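Antitoxin epsilon (Streptococcus pyogenes, PDB 1GVN) neutralizes the cognate zeta toxin as the antitoxin of a plasmid-borne type II toxin-antitoxin system that kills plasmid-free cells. Local coordinates at residues Thr8-Ile13 against Ala68-Trp73. Residues are numbered along the deposited sequence; the frame is centred on the assembly and turned at random.
Sequences TFEIEI and AVHEYW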
# COMPACT_ATOMS: atom_id res chain seq x y z
N THR A 8 -11.14 18.43 8.92
CA THR A 8 -10.46 19.32 7.99
C THR A 8 -8.96 19.32 8.25
O THR A 8 -8.16 19.28 7.31
CB THR A 8 -10.98 20.77 8.12
OG1 THR A 8 -12.35 20.83 7.70
CG2 THR A 8 -10.15 21.73 7.27
N PHE A 9 -8.58 19.36 9.52
CA PHE A 9 -7.17 19.36 9.89
C PHE A 9 -6.53 18.02 9.50
O PHE A 9 -5.42 17.98 8.97
CB PHE A 9 -7.01 19.61 11.40
CG PHE A 9 -5.58 19.71 11.85
CD1 PHE A 9 -4.85 18.57 12.16
CD2 PHE A 9 -4.96 20.95 11.94
CE1 PHE A 9 -3.52 18.66 12.57
CE2 PHE A 9 -3.62 21.05 12.35
CZ PHE A 9 -2.91 19.90 12.66
N GLU A 10 -7.25 16.93 9.76
CA GLU A 10 -6.75 15.61 9.42
C GLU A 10 -6.50 15.55 7.92
O GLU A 10 -5.48 15.04 7.46
CB GLU A 10 -7.78 14.54 9.81
CG GLU A 10 -7.23 13.12 9.83
CD GLU A 10 -6.25 12.89 10.97
OE1 GLU A 10 -6.19 13.75 11.88
OE2 GLU A 10 -5.56 11.85 10.97
N ILE A 11 -7.44 16.08 7.14
CA ILE A 11 -7.32 16.09 5.69
C ILE A 11 -6.13 16.94 5.22
O ILE A 11 -5.43 16.57 4.28
CB ILE A 11 -8.62 16.60 5.03
CG1 ILE A 11 -9.73 15.55 5.23
CG2 ILE A 11 -8.39 16.88 3.54
CD1 ILE A 11 -11.08 15.94 4.67
N GLU A 12 -5.90 18.06 5.88
CA GLU A 12 -4.78 18.93 5.51
C GLU A 12 -3.46 18.20 5.73
O GLU A 12 -2.53 18.31 4.92
CB GLU A 12 -4.81 20.22 6.32
CG GLU A 12 -3.78 21.26 5.88
CD GLU A 12 -2.53 21.27 6.74
OE1 GLU A 12 -1.93 20.20 6.97
OE2 GLU A 12 -2.12 22.37 7.18
N ILE A 13 -3.36 17.45 6.82
CA ILE A 13 -2.14 16.71 7.13
C ILE A 13 -1.96 15.59 6.11
O ILE A 13 -0.87 15.40 5.57
CB ILE A 13 -2.18 16.12 8.56
CG1 ILE A 13 -2.23 17.25 9.59
CG2 ILE A 13 -0.95 15.24 8.81
CD1 ILE A 13 -1.03 18.18 9.57
N ALA A 68 -7.40 6.34 9.39
CA ALA A 68 -6.88 5.13 8.77
C ALA A 68 -6.08 5.56 7.54
O ALA A 68 -4.98 5.06 7.30
CB ALA A 68 -8.01 4.21 8.36
N VAL A 69 -6.62 6.49 6.76
CA VAL A 69 -5.93 6.97 5.57
C VAL A 69 -4.61 7.60 5.99
O VAL A 69 -3.59 7.43 5.33
CB VAL A 69 -6.76 8.03 4.81
CG1 VAL A 69 -5.90 8.69 3.73
CG2 VAL A 69 -7.96 7.36 4.16
N HIS A 70 -4.64 8.34 7.09
CA HIS A 70 -3.45 9.00 7.60
C HIS A 70 -2.38 7.94 7.92
O HIS A 70 -1.21 8.12 7.60
CB HIS A 70 -3.80 9.82 8.85
CG HIS A 70 -2.70 10.74 9.29
ND1 HIS A 70 -2.90 11.71 10.26
CD2 HIS A 70 -1.41 10.84 8.92
CE1 HIS A 70 -1.76 12.36 10.46
NE2 HIS A 70 -0.84 11.85 9.66
N GLU A 71 -2.79 6.84 8.53
CA GLU A 71 -1.85 5.77 8.86
C GLU A 71 -1.31 5.14 7.58
O GLU A 71 -0.13 4.78 7.50
CB GLU A 71 -2.51 4.71 9.74
CG GLU A 71 -1.62 3.50 10.06
CD GLU A 71 -0.25 3.90 10.58
OE1 GLU A 71 -0.12 4.99 11.17
OE2 GLU A 71 0.70 3.11 10.41
N TYR A 72 -2.17 5.00 6.58
CA TYR A 72 -1.77 4.44 5.29
C TYR A 72 -0.56 5.20 4.77
O TYR A 72 0.45 4.61 4.38
CB TYR A 72 -2.90 4.57 4.27
CG TYR A 72 -2.49 4.23 2.85
CD1 TYR A 72 -2.51 2.92 2.40
CD2 TYR A 72 -2.03 5.23 1.98
CE1 TYR A 72 -2.09 2.59 1.10
CE2 TYR A 72 -1.61 4.91 0.68
CZ TYR A 72 -1.64 3.60 0.25
OH TYR A 72 -1.24 3.29 -1.04
N TRP A 73 -0.66 6.52 4.76
CA TRP A 73 0.42 7.34 4.27
C TRP A 73 1.65 7.30 5.16
O TRP A 73 2.76 7.45 4.67
CB TRP A 73 -0.07 8.78 4.05
CG TRP A 73 -0.98 8.84 2.87
CD1 TRP A 73 -2.34 8.96 2.88
CD2 TRP A 73 -0.60 8.67 1.50
NE1 TRP A 73 -2.83 8.88 1.60
CE2 TRP A 73 -1.78 8.69 0.73
CE3 TRP A 73 0.63 8.49 0.85
CZ2 TRP A 73 -1.78 8.55 -0.66
CZ3 TRP A 73 0.63 8.35 -0.53
CH2 TRP A 73 -0.56 8.38 -1.27
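His70 ND1 donates a hydrogen bond of 2.8 Å to Glu10 OE2. The N-H...O angle is 156°, so the bond is moderately bent. On the histidine side the oxygen sits at the ring edge, almost in the ring plane. On the glutamate side the donor comes from above the carboxylate, 53° out of its plane. The carboxylate and ring planes are 60° apart. Glu10 reaches the ring through a bend at chi2, which brings the carboxylate round to the ND1 edge. OE2 also lies 3.4 Å from His70 CB, while OE1 stays farther from the ring. The side chain of Glu10 additionally packs on Leu66 and Gln67, about one turn earlier on the histidine's helix.

Ile13, just under one helical turn after Glu10, supplies the apolar part. Its CG2 methyl comes obliquely to the far end of the imidazole, 3.4 Å from His70 CE1 and 3.5 Å from His70 NE2. With CG2 anti to the backbone N, this methyl is the branch turned to the ring, while CG1 leads away.

The contact joins helix 5-31 to helix 63-83 in the helical antitoxin. The nearest CA atoms, Glu10 CA and His70 CA, are 7.6 Å apart, so side chains bridge the gap. His70 NE2 is hydrogen-bonded to an acidic side chain of a chain of another protein, and Ile13 packs on an acidic side chain there too.

Both ring nitrogens of His70 thus have partners, and the two bonds fix the rotation of the buried ring. With a carboxylate at ND1 and an acidic group at NE2, the imidazole is probably protonated. Glu10 would then position a positively charged histidine for its bond across the protein-protein interface.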